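Local coordinates for protein serine protease inhibitor (Schistosoma haematobium, PDB 3STO) that probably inhibits serine proteases, as a blood-fluke member of the serpin family, at residues E210-S215 with I220-M225; W264-A269 with K398-V403. All coordinates share one frame; numbering follows the deposited sequence.

Interaction 1: residues E210-S215 with I220-M225; sequences EDFYIS and ITVDMM
Phe212 N donates to Ile220 O at 2.6 Å, the shortest of four backbone bonds that make residues 210-215 and 220-225 an antiparallel beta hairpin of the serpin fold. Val222 N gives Glu210 O a nearly straight bond (169°), with a weaker CA-H...O contact from Thr221 CA at 3.5 Å. Glu210 with Val222 and Phe212 with Ile220 are hydrogen-bonded pairs; Asp211 and Thr221 form the non-hydrogen-bonded pair between them, two polar residues on the exposed face. The opposite face, with Phe212, Ile220 and Val222, is apolar but for Glu210 at its end. Phe212 CG is anti to the backbone N (chi1 -174°), which carries the ring away from the partner strand, while CB stays against Val222 CG1 at 3.7 Å; beta-branched Val222 and Ile220 suit an extended backbone, and Pro402 abuts the phenylalanine. Where the hairpin opens, away from its turn, Met224, a selenomethionine, folds back beyond CG, bringing CE to 3.7 Å from Glu210 CG. Beyond that stem the carboxylate is bridged to Arg208 through OE1 and to Arg294 through OE2. Near the turn, where Ile214 and Ser215 form a classic bulge opposite Arg218, Ile214 CD1 meets Ile220 CG2 at 3.9 Å.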
ATOM      1  N   GLU A 210     -18.961  11.922  18.057  1.00 20.58           N
ATOM      2  CA  GLU A 210     -19.943  10.859  18.011  1.00 19.45           C
ATOM      3  C   GLU A 210     -19.305   9.566  18.525  1.00 32.37           C
ATOM      4  O   GLU A 210     -18.100   9.393  18.436  1.00 28.98           O
ATOM      5  CB  GLU A 210     -20.472  10.722  16.578  1.00 23.98           C
ATOM      6  CG  GLU A 210     -21.499   9.608  16.333  1.00 38.11           C
ATOM      7  CD  GLU A 210     -22.385   9.884  15.116  1.00 45.16           C
ATOM      8  OE1 GLU A 210     -22.591  11.080  14.805  1.00 44.03           O
ATOM      9  OE2 GLU A 210     -22.882   8.919  14.482  1.00 35.73           O
ATOM     10  N   ASP A 211     -20.109   8.665  19.074  1.00 32.28           N
ATOM     11  CA  ASP A 211     -19.592   7.390  19.544  1.00 34.89           C
ATOM     12  C   ASP A 211     -19.173   6.441  18.438  1.00 26.01           C
ATOM     13  O   ASP A 211     -19.861   6.312  17.430  1.00 28.39           O
ATOM     14  CB  ASP A 211     -20.605   6.698  20.465  1.00 40.57           C
ATOM     15  CG  ASP A 211     -20.345   7.003  21.924  1.00 64.56           C
ATOM     16  OD1 ASP A 211     -19.637   8.012  22.209  1.00 56.04           O
ATOM     17  OD2 ASP A 211     -20.841   6.235  22.776  1.00 67.94           O
ATOM     18  N   PHE A 212     -18.057   5.756  18.647  1.00 27.42           N
ATOM     19  CA  PHE A 212     -17.618   4.716  17.712  1.00 24.06           C
ATOM     20  C   PHE A 212     -17.512   3.401  18.479  1.00 25.10           C
ATOM     21  O   PHE A 212     -16.824   3.321  19.506  1.00 17.80           O
ATOM     22  CB  PHE A 212     -16.283   5.101  17.047  1.00 21.39           C
ATOM     23  CG  PHE A 212     -15.836   4.144  15.959  1.00 26.05           C
ATOM     24  CD1 PHE A 212     -15.133   2.984  16.280  1.00 19.05           C
ATOM     25  CD2 PHE A 212     -16.092   4.424  14.614  1.00 16.08           C
ATOM     26  CE1 PHE A 212     -14.730   2.118  15.300  1.00 23.64           C
ATOM     27  CE2 PHE A 212     -15.692   3.583  13.643  1.00 18.30           C
ATOM     28  CZ  PHE A 212     -14.996   2.415  13.973  1.00 23.44           C
ATOM     29  N   TYR A 213     -18.215   2.382  17.996  1.00 12.82           N
ATOM     30  CA  TYR A 213     -18.202   1.097  18.664  1.00 20.60           C
ATOM     31  C   TYR A 213     -17.032   0.270  18.187  1.00 25.42           C
ATOM     32  O   TYR A 213     -16.982  -0.111  17.013  1.00 26.27           O
ATOM     33  CB  TYR A 213     -19.510   0.348  18.386  1.00 21.12           C
ATOM     34  CG  TYR A 213     -19.652  -1.020  19.048  1.00 26.55           C
ATOM     35  CD1 TYR A 213     -20.267  -1.153  20.290  1.00 33.51           C
ATOM     36  CD2 TYR A 213     -19.224  -2.186  18.401  1.00 27.98           C
ATOM     37  CE1 TYR A 213     -20.435  -2.408  20.884  1.00 36.44           C
ATOM     38  CE2 TYR A 213     -19.393  -3.445  18.978  1.00 26.35           C
ATOM     39  CZ  TYR A 213     -20.001  -3.543  20.225  1.00 38.32           C
ATOM     40  OH  TYR A 213     -20.179  -4.776  20.816  1.00 45.65           O
ATOM     41  N   ILE A 214     -16.097  -0.003  19.089  1.00 30.38           N
ATOM     42  CA  ILE A 214     -14.953  -0.889  18.806  1.00 25.17           C
ATOM     43  C   ILE A 214     -15.272  -2.360  19.136  1.00 27.27           C
ATOM     44  O   ILE A 214     -15.077  -3.232  18.325  1.00 31.45           O
ATOM     45  CB  ILE A 214     -13.737  -0.457  19.603  1.00 26.87           C
ATOM     46  CG1 ILE A 214     -13.379   0.992  19.275  1.00 24.62           C
ATOM     47  CG2 ILE A 214     -12.590  -1.383  19.339  1.00 26.35           C
ATOM     48  CD1 ILE A 214     -12.138   1.482  19.993  1.00 30.72           C
ATOM     49  N   SER A 215     -15.787  -2.601  20.336  1.00 28.37           N
ATOM     50  CA  SER A 215     -16.192  -3.919  20.790  1.00 26.73           C
ATOM     51  C   SER A 215     -17.118  -3.718  22.000  1.00 31.10           C
ATOM     52  O   SER A 215     -17.289  -2.595  22.452  1.00 30.46           O
ATOM     53  CB  SER A 215     -14.950  -4.727  21.207  1.00 32.42           C
ATOM     54  OG  SER A 215     -14.262  -4.107  22.284  1.00 25.42           O
ATOM     55  N   ILE A 220     -15.427   4.585  21.727  1.00 30.20           N
ATOM     56  CA  ILE A 220     -14.688   5.833  21.811  1.00 21.03           C
ATOM     57  C   ILE A 220     -15.482   6.953  21.147  1.00 34.69           C
ATOM     58  O   ILE A 220     -16.522   6.750  20.485  1.00 31.03           O
ATOM     59  CB  ILE A 220     -13.296   5.744  21.183  1.00 36.84           C
ATOM     60  CG1 ILE A 220     -13.394   5.293  19.722  1.00 25.55           C
ATOM     61  CG2 ILE A 220     -12.406   4.810  21.985  1.00 38.74           C
ATOM     62  CD1 ILE A 220     -12.109   5.468  18.972  1.00 26.71           C
ATOM     63  N   THR A 221     -14.978   8.148  21.362  1.00 27.74           N
ATOM     64  CA  THR A 221     -15.543   9.328  20.774  1.00 32.38           C
ATOM     65  C   THR A 221     -14.610   9.712  19.638  1.00 28.89           C
ATOM     66  O   THR A 221     -13.399   9.753  19.807  1.00 37.45           O
ATOM     67  CB  THR A 221     -15.655  10.438  21.835  1.00 30.23           C
ATOM     68  OG1 THR A 221     -16.834  10.211  22.626  1.00 36.41           O
ATOM     69  CG2 THR A 221     -15.715  11.812  21.194  1.00 31.54           C
ATOM     70  N   VAL A 222     -15.186   9.941  18.469  1.00 25.67           N
ATOM     71  CA  VAL A 222     -14.438  10.297  17.285  1.00 25.17           C
ATOM     72  C   VAL A 222     -14.957  11.618  16.743  1.00 23.68           C
ATOM     73  O   VAL A 222     -16.071  12.042  17.075  1.00 24.87           O
ATOM     74  CB  VAL A 222     -14.541   9.202  16.176  1.00 24.90           C
ATOM     75  CG1 VAL A 222     -13.883   7.920  16.618  1.00 21.17           C
ATOM     76  CG2 VAL A 222     -16.000   8.955  15.776  1.00 23.03           C
ATOM     77  N   ASP A 223     -14.155  12.278  15.917  1.00 25.94           N
ATOM     78  CA  ASP A 223     -14.671  13.395  15.151  1.00 19.41           C
ATOM     79  C   ASP A 223     -15.353  12.841  13.909  1.00 20.48           C
ATOM     80  O   ASP A 223     -14.696  12.284  13.044  1.00 15.88           O
ATOM     81  CB  ASP A 223     -13.571  14.367  14.807  1.00 20.62           C
ATOM     82  CG  ASP A 223     -13.002  15.065  16.038  1.00 34.39           C
ATOM     83  OD1 ASP A 223     -13.781  15.657  16.826  1.00 33.35           O
ATOM     84  OD2 ASP A 223     -11.766  15.034  16.206  1.00 37.59           O
HETATM   85  N   MSE A 224     -16.683  12.951  13.866  1.00 21.49           N
HETATM   86  CA  MSE A 224     -17.491  12.317  12.827  1.00 17.65           C
HETATM   87  C   MSE A 224     -17.856  13.324  11.713  1.00 17.25           C
HETATM   88  O   MSE A 224     -18.529  14.322  11.949  1.00 24.05           O
HETATM   89  CB  MSE A 224     -18.741  11.681  13.454  1.00 19.91           C
HETATM   90  CG  MSE A 224     -19.579  10.778  12.535  1.00 25.07           C
HETATM   91 SE   MSE A 224     -18.698   9.002  12.142  1.00 45.11          SE
HETATM   92  CE  MSE A 224     -19.278   8.028  13.785  1.00 32.82           C
HETATM   93  N   MSE A 225     -17.389  13.061  10.503  1.00 24.25           N
HETATM   94  CA  MSE A 225     -17.727  13.879   9.347  1.00 19.62           C
HETATM   95  C   MSE A 225     -19.025  13.367   8.795  1.00 16.59           C
HETATM   96  O   MSE A 225     -19.347  12.173   8.905  1.00 21.01           O
HETATM   97  CB  MSE A 225     -16.635  13.821   8.281  1.00 21.92           C
HETATM   98  CG  MSE A 225     -15.237  13.985   8.867  1.00 29.23           C
HETATM   99 SE   MSE A 225     -13.835  14.036   7.491  1.00 43.44          SE
HETATM  100  CE  MSE A 225     -14.052  12.255   6.653  1.00 20.95           C
TER

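Interaction 2: residues W264-A269 with K398-V403; sequences WSLNGA and KVMNPV
This is a small apolar contact between a loop and the end of a beta strand, made by Leu266 on one side and by Met400 and Lys398 on the other. The loop follows strand 253-260 and leads into helix 269-273; its partner is the last strand, 392-399, and the tail just after it. One methyl does the touching: Leu266 CD2 lies 3.8 Å from CE of the selenomethionine Met400 and 4.0 Å from Lys398 CD. The leucine meets both longer chains at about a right angle, so its branched end rests on them instead of lying alongside. Met400 is extended beyond CG, which carries its terminal methyl out to the leucine although its CB does not point that way. A flexible unbranched chain suits that reach. Lys398 is extended as far as CD and bends at chi3 (69°), so CD meets Leu266 while NZ turns off to bond the carbonyl oxygen of Phe34, which satisfies the amine of this buried lysine. Ile382 touches both Leu266 and Lys398, and Pro380 touches Leu266 and Met400, extending the apolar patch. The loop itself is shaped by local bonds. Ser265 OG accepts from Asn267 N at 3.0 Å, defining an ST turn. Ala269 N donates to Leu266 O at 3.1 Å. Asn267, with a positive phi of 58°, takes a position that favours glycine or asparagine, and Gly268 follows it, as fits a type II' beta turn from Leu266 to Ala269, a compact reversal joining a serpin strand to the next helix.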
ATOM      1  N   TRP A 264     -21.038  -6.241  15.290  1.00 27.02           N
ATOM      2  CA  TRP A 264     -20.227  -7.156  16.099  1.00 42.07           C
ATOM      3  C   TRP A 264     -19.148  -7.910  15.319  1.00 32.19           C
ATOM      4  O   TRP A 264     -18.173  -8.330  15.914  1.00 34.39           O
ATOM      5  CB  TRP A 264     -21.092  -8.159  16.876  1.00 32.46           C
ATOM      6  CG  TRP A 264     -22.110  -7.537  17.812  1.00 35.64           C
ATOM      7  CD1 TRP A 264     -21.875  -6.958  19.026  1.00 28.47           C
ATOM      8  CD2 TRP A 264     -23.522  -7.477  17.604  1.00 22.56           C
ATOM      9  NE1 TRP A 264     -23.055  -6.534  19.582  1.00 36.50           N
ATOM     10  CE2 TRP A 264     -24.079  -6.833  18.722  1.00 32.65           C
ATOM     11  CE3 TRP A 264     -24.364  -7.887  16.564  1.00 21.15           C
ATOM     12  CZ2 TRP A 264     -25.436  -6.574  18.824  1.00 28.73           C
ATOM     13  CZ3 TRP A 264     -25.689  -7.651  16.670  1.00 28.27           C
ATOM     14  CH2 TRP A 264     -26.227  -7.004  17.796  1.00 31.74           C
ATOM     15  N   SER A 265     -19.351  -8.073  14.007  1.00 33.42           N
ATOM     16  CA  SER A 265     -18.507  -8.903  13.137  1.00 31.02           C
ATOM     17  C   SER A 265     -18.114  -8.229  11.807  1.00 29.41           C
ATOM     18  O   SER A 265     -18.884  -7.484  11.228  1.00 30.61           O
ATOM     19  CB  SER A 265     -19.231 -10.198  12.816  1.00 19.55           C
ATOM     20  OG  SER A 265     -18.515 -10.933  11.837  1.00 25.06           O
ATOM     21  N   LEU A 266     -16.918  -8.509  11.324  1.00 23.79           N
ATOM     22  CA  LEU A 266     -16.490  -8.012  10.036  1.00 17.91           C
ATOM     23  C   LEU A 266     -17.199  -8.752   8.876  1.00 23.18           C
ATOM     24  O   LEU A 266     -17.298  -8.229   7.764  1.00 22.95           O
ATOM     25  CB  LEU A 266     -14.996  -8.170   9.907  1.00 17.26           C
ATOM     26  CG  LEU A 266     -14.033  -7.036  10.233  1.00 24.30           C
ATOM     27  CD1 LEU A 266     -14.705  -5.832  10.778  1.00 21.38           C
ATOM     28  CD2 LEU A 266     -12.916  -7.530  11.142  1.00 22.70           C
ATOM     29  N   ASN A 267     -17.724  -9.945   9.137  1.00 20.43           N
ATOM     30  CA  ASN A 267     -18.433 -10.692   8.102  1.00 18.50           C
ATOM     31  C   ASN A 267     -17.535 -10.951   6.877  1.00 23.40           C
ATOM     32  O   ASN A 267     -16.336 -11.201   7.038  1.00 29.18           O
ATOM     33  CB  ASN A 267     -19.731  -9.956   7.710  1.00 24.94           C
ATOM     34  CG  ASN A 267     -20.822 -10.055   8.797  1.00 38.72           C
ATOM     35  OD1 ASN A 267     -20.798 -10.960   9.641  1.00 40.12           O
ATOM     36  ND2 ASN A 267     -21.780  -9.119   8.776  1.00 37.39           N
ATOM     37  N   GLY A 268     -18.095 -10.896   5.664  1.00 23.61           N
ATOM     38  CA  GLY A 268     -17.325 -11.155   4.450  1.00 11.31           C
ATOM     39  C   GLY A 268     -16.333 -10.062   4.106  1.00 17.16           C
ATOM     40  O   GLY A 268     -15.595 -10.161   3.141  1.00 22.57           O
ATOM     41  N   ALA A 269     -16.315  -9.004   4.906  1.00 18.25           N
ATOM     42  CA  ALA A 269     -15.490  -7.852   4.599  1.00 18.09           C
ATOM     43  C   ALA A 269     -14.014  -8.241   4.631  1.00 28.24           C
ATOM     44  O   ALA A 269     -13.187  -7.594   3.997  1.00 24.59           O
ATOM     45  CB  ALA A 269     -15.773  -6.721   5.550  1.00 10.47           C
ATOM     46  N   LYS A 398      -7.720  -1.990   7.264  1.00 16.84           N
ATOM     47  CA  LYS A 398      -8.780  -2.304   8.193  1.00 12.73           C
ATOM     48  C   LYS A 398      -8.710  -1.297   9.363  1.00 15.96           C
ATOM     49  O   LYS A 398      -7.663  -1.113  10.006  1.00 18.18           O
ATOM     50  CB  LYS A 398      -8.662  -3.743   8.683  1.00 15.86           C
ATOM     51  CG  LYS A 398      -9.697  -4.091   9.748  1.00 27.52           C
ATOM     52  CD  LYS A 398      -9.575  -5.525  10.203  1.00 33.58           C
ATOM     53  CE  LYS A 398      -8.306  -5.750  10.998  1.00 36.35           C
ATOM     54  NZ  LYS A 398      -8.466  -6.924  11.900  1.00 36.04           N
ATOM     55  N   VAL A 399      -9.828  -0.645   9.635  1.00 16.15           N
ATOM     56  CA  VAL A 399      -9.887   0.333  10.715  1.00 21.26           C
ATOM     57  C   VAL A 399     -10.788  -0.146  11.849  1.00 22.82           C
ATOM     58  O   VAL A 399     -12.020  -0.149  11.747  1.00 21.87           O
ATOM     59  CB  VAL A 399     -10.326   1.719  10.208  1.00 17.89           C
ATOM     60  CG1 VAL A 399     -10.211   2.713  11.315  1.00 19.69           C
ATOM     61  CG2 VAL A 399      -9.467   2.150   9.000  1.00 18.58           C
HETATM   62  N   MSE A 400     -10.155  -0.572  12.929  1.00 21.77           N
HETATM   63  CA  MSE A 400     -10.877  -1.048  14.103  1.00 26.16           C
HETATM   64  C   MSE A 400     -10.984   0.028  15.168  1.00 20.80           C
HETATM   65  O   MSE A 400     -11.960   0.101  15.905  1.00 32.43           O
HETATM   66  CB  MSE A 400     -10.149  -2.243  14.699  1.00 23.81           C
HETATM   67  CG  MSE A 400     -10.566  -3.551  14.094  1.00 46.26           C
HETATM   68 SE   MSE A 400      -9.669  -5.051  14.968  1.00 93.05          SE
HETATM   69  CE  MSE A 400     -10.516  -6.463  13.917  1.00 52.41           C
ATOM     70  N   ASN A 401      -9.947   0.847  15.240  1.00 20.81           N
ATOM     71  CA  ASN A 401      -9.808   1.834  16.257  1.00 23.92           C
ATOM     72  C   ASN A 401      -9.284   3.094  15.602  1.00 28.07           C
ATOM     73  O   ASN A 401      -8.065   3.261  15.461  1.00 28.18           O
ATOM     74  CB  ASN A 401      -8.811   1.348  17.315  1.00 26.69           C
ATOM     75  CG  ASN A 401      -8.864   2.171  18.610  1.00 38.71           C
ATOM     76  OD1 ASN A 401      -9.371   3.296  18.647  1.00 36.92           O
ATOM     77  ND2 ASN A 401      -8.348   1.594  19.681  1.00 61.19           N
ATOM     78  N   PRO A 402     -10.202   3.988  15.199  1.00 20.76           N
ATOM     79  CA  PRO A 402      -9.785   5.265  14.592  1.00 28.04           C
ATOM     80  C   PRO A 402      -9.132   6.140  15.644  1.00 33.34           C
ATOM     81  O   PRO A 402      -9.626   6.237  16.759  1.00 59.91           O
ATOM     82  CB  PRO A 402     -11.096   5.891  14.100  1.00 23.53           C
ATOM     83  CG  PRO A 402     -12.228   4.967  14.575  1.00 24.38           C
ATOM     84  CD  PRO A 402     -11.649   3.918  15.471  1.00 23.33           C
ATOM     85  N   VAL A 403      -8.000   6.728  15.323  1.00 37.72           N
ATOM     86  CA  VAL A 403      -7.297   7.579  16.288  1.00 55.15           C
ATOM     87  C   VAL A 403      -6.271   8.412  15.531  1.00 56.14           C
ATOM     88  O   VAL A 403      -6.546   8.811  14.390  1.00 36.33           O
ATOM     89  CB  VAL A 403      -6.674   6.790  17.498  1.00 35.85           C
ATOM     90  CG1 VAL A 403      -7.711   6.603  18.599  1.00 43.39           C
ATOM     91  CG2 VAL A 403      -6.124   5.434  17.054  1.00 43.43           C
TER

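Followed from the N terminus, interaction 1 comes first: its segments are four residues apart and its strands are joined by a two-residue turn, so it closes a short local hairpin. Interaction 2 opens later and spans 128 residues, bringing the loop before helix 269-273 to the tail that leaves the last strand. The two are therefore in series, neither nested nor crossed. The centres of interactions 1 and 2 lie about 13 Å apart, and the two touch directly. Pro402 O and Asn401 OD1 pack on Ile220 CD1, Met400 O lies near the Phe212 ring, and Tyr213 OH meets Trp264 CD1. The C-terminal tail thus runs from interaction 2 onto the hairpin, tying both to strand 392-399.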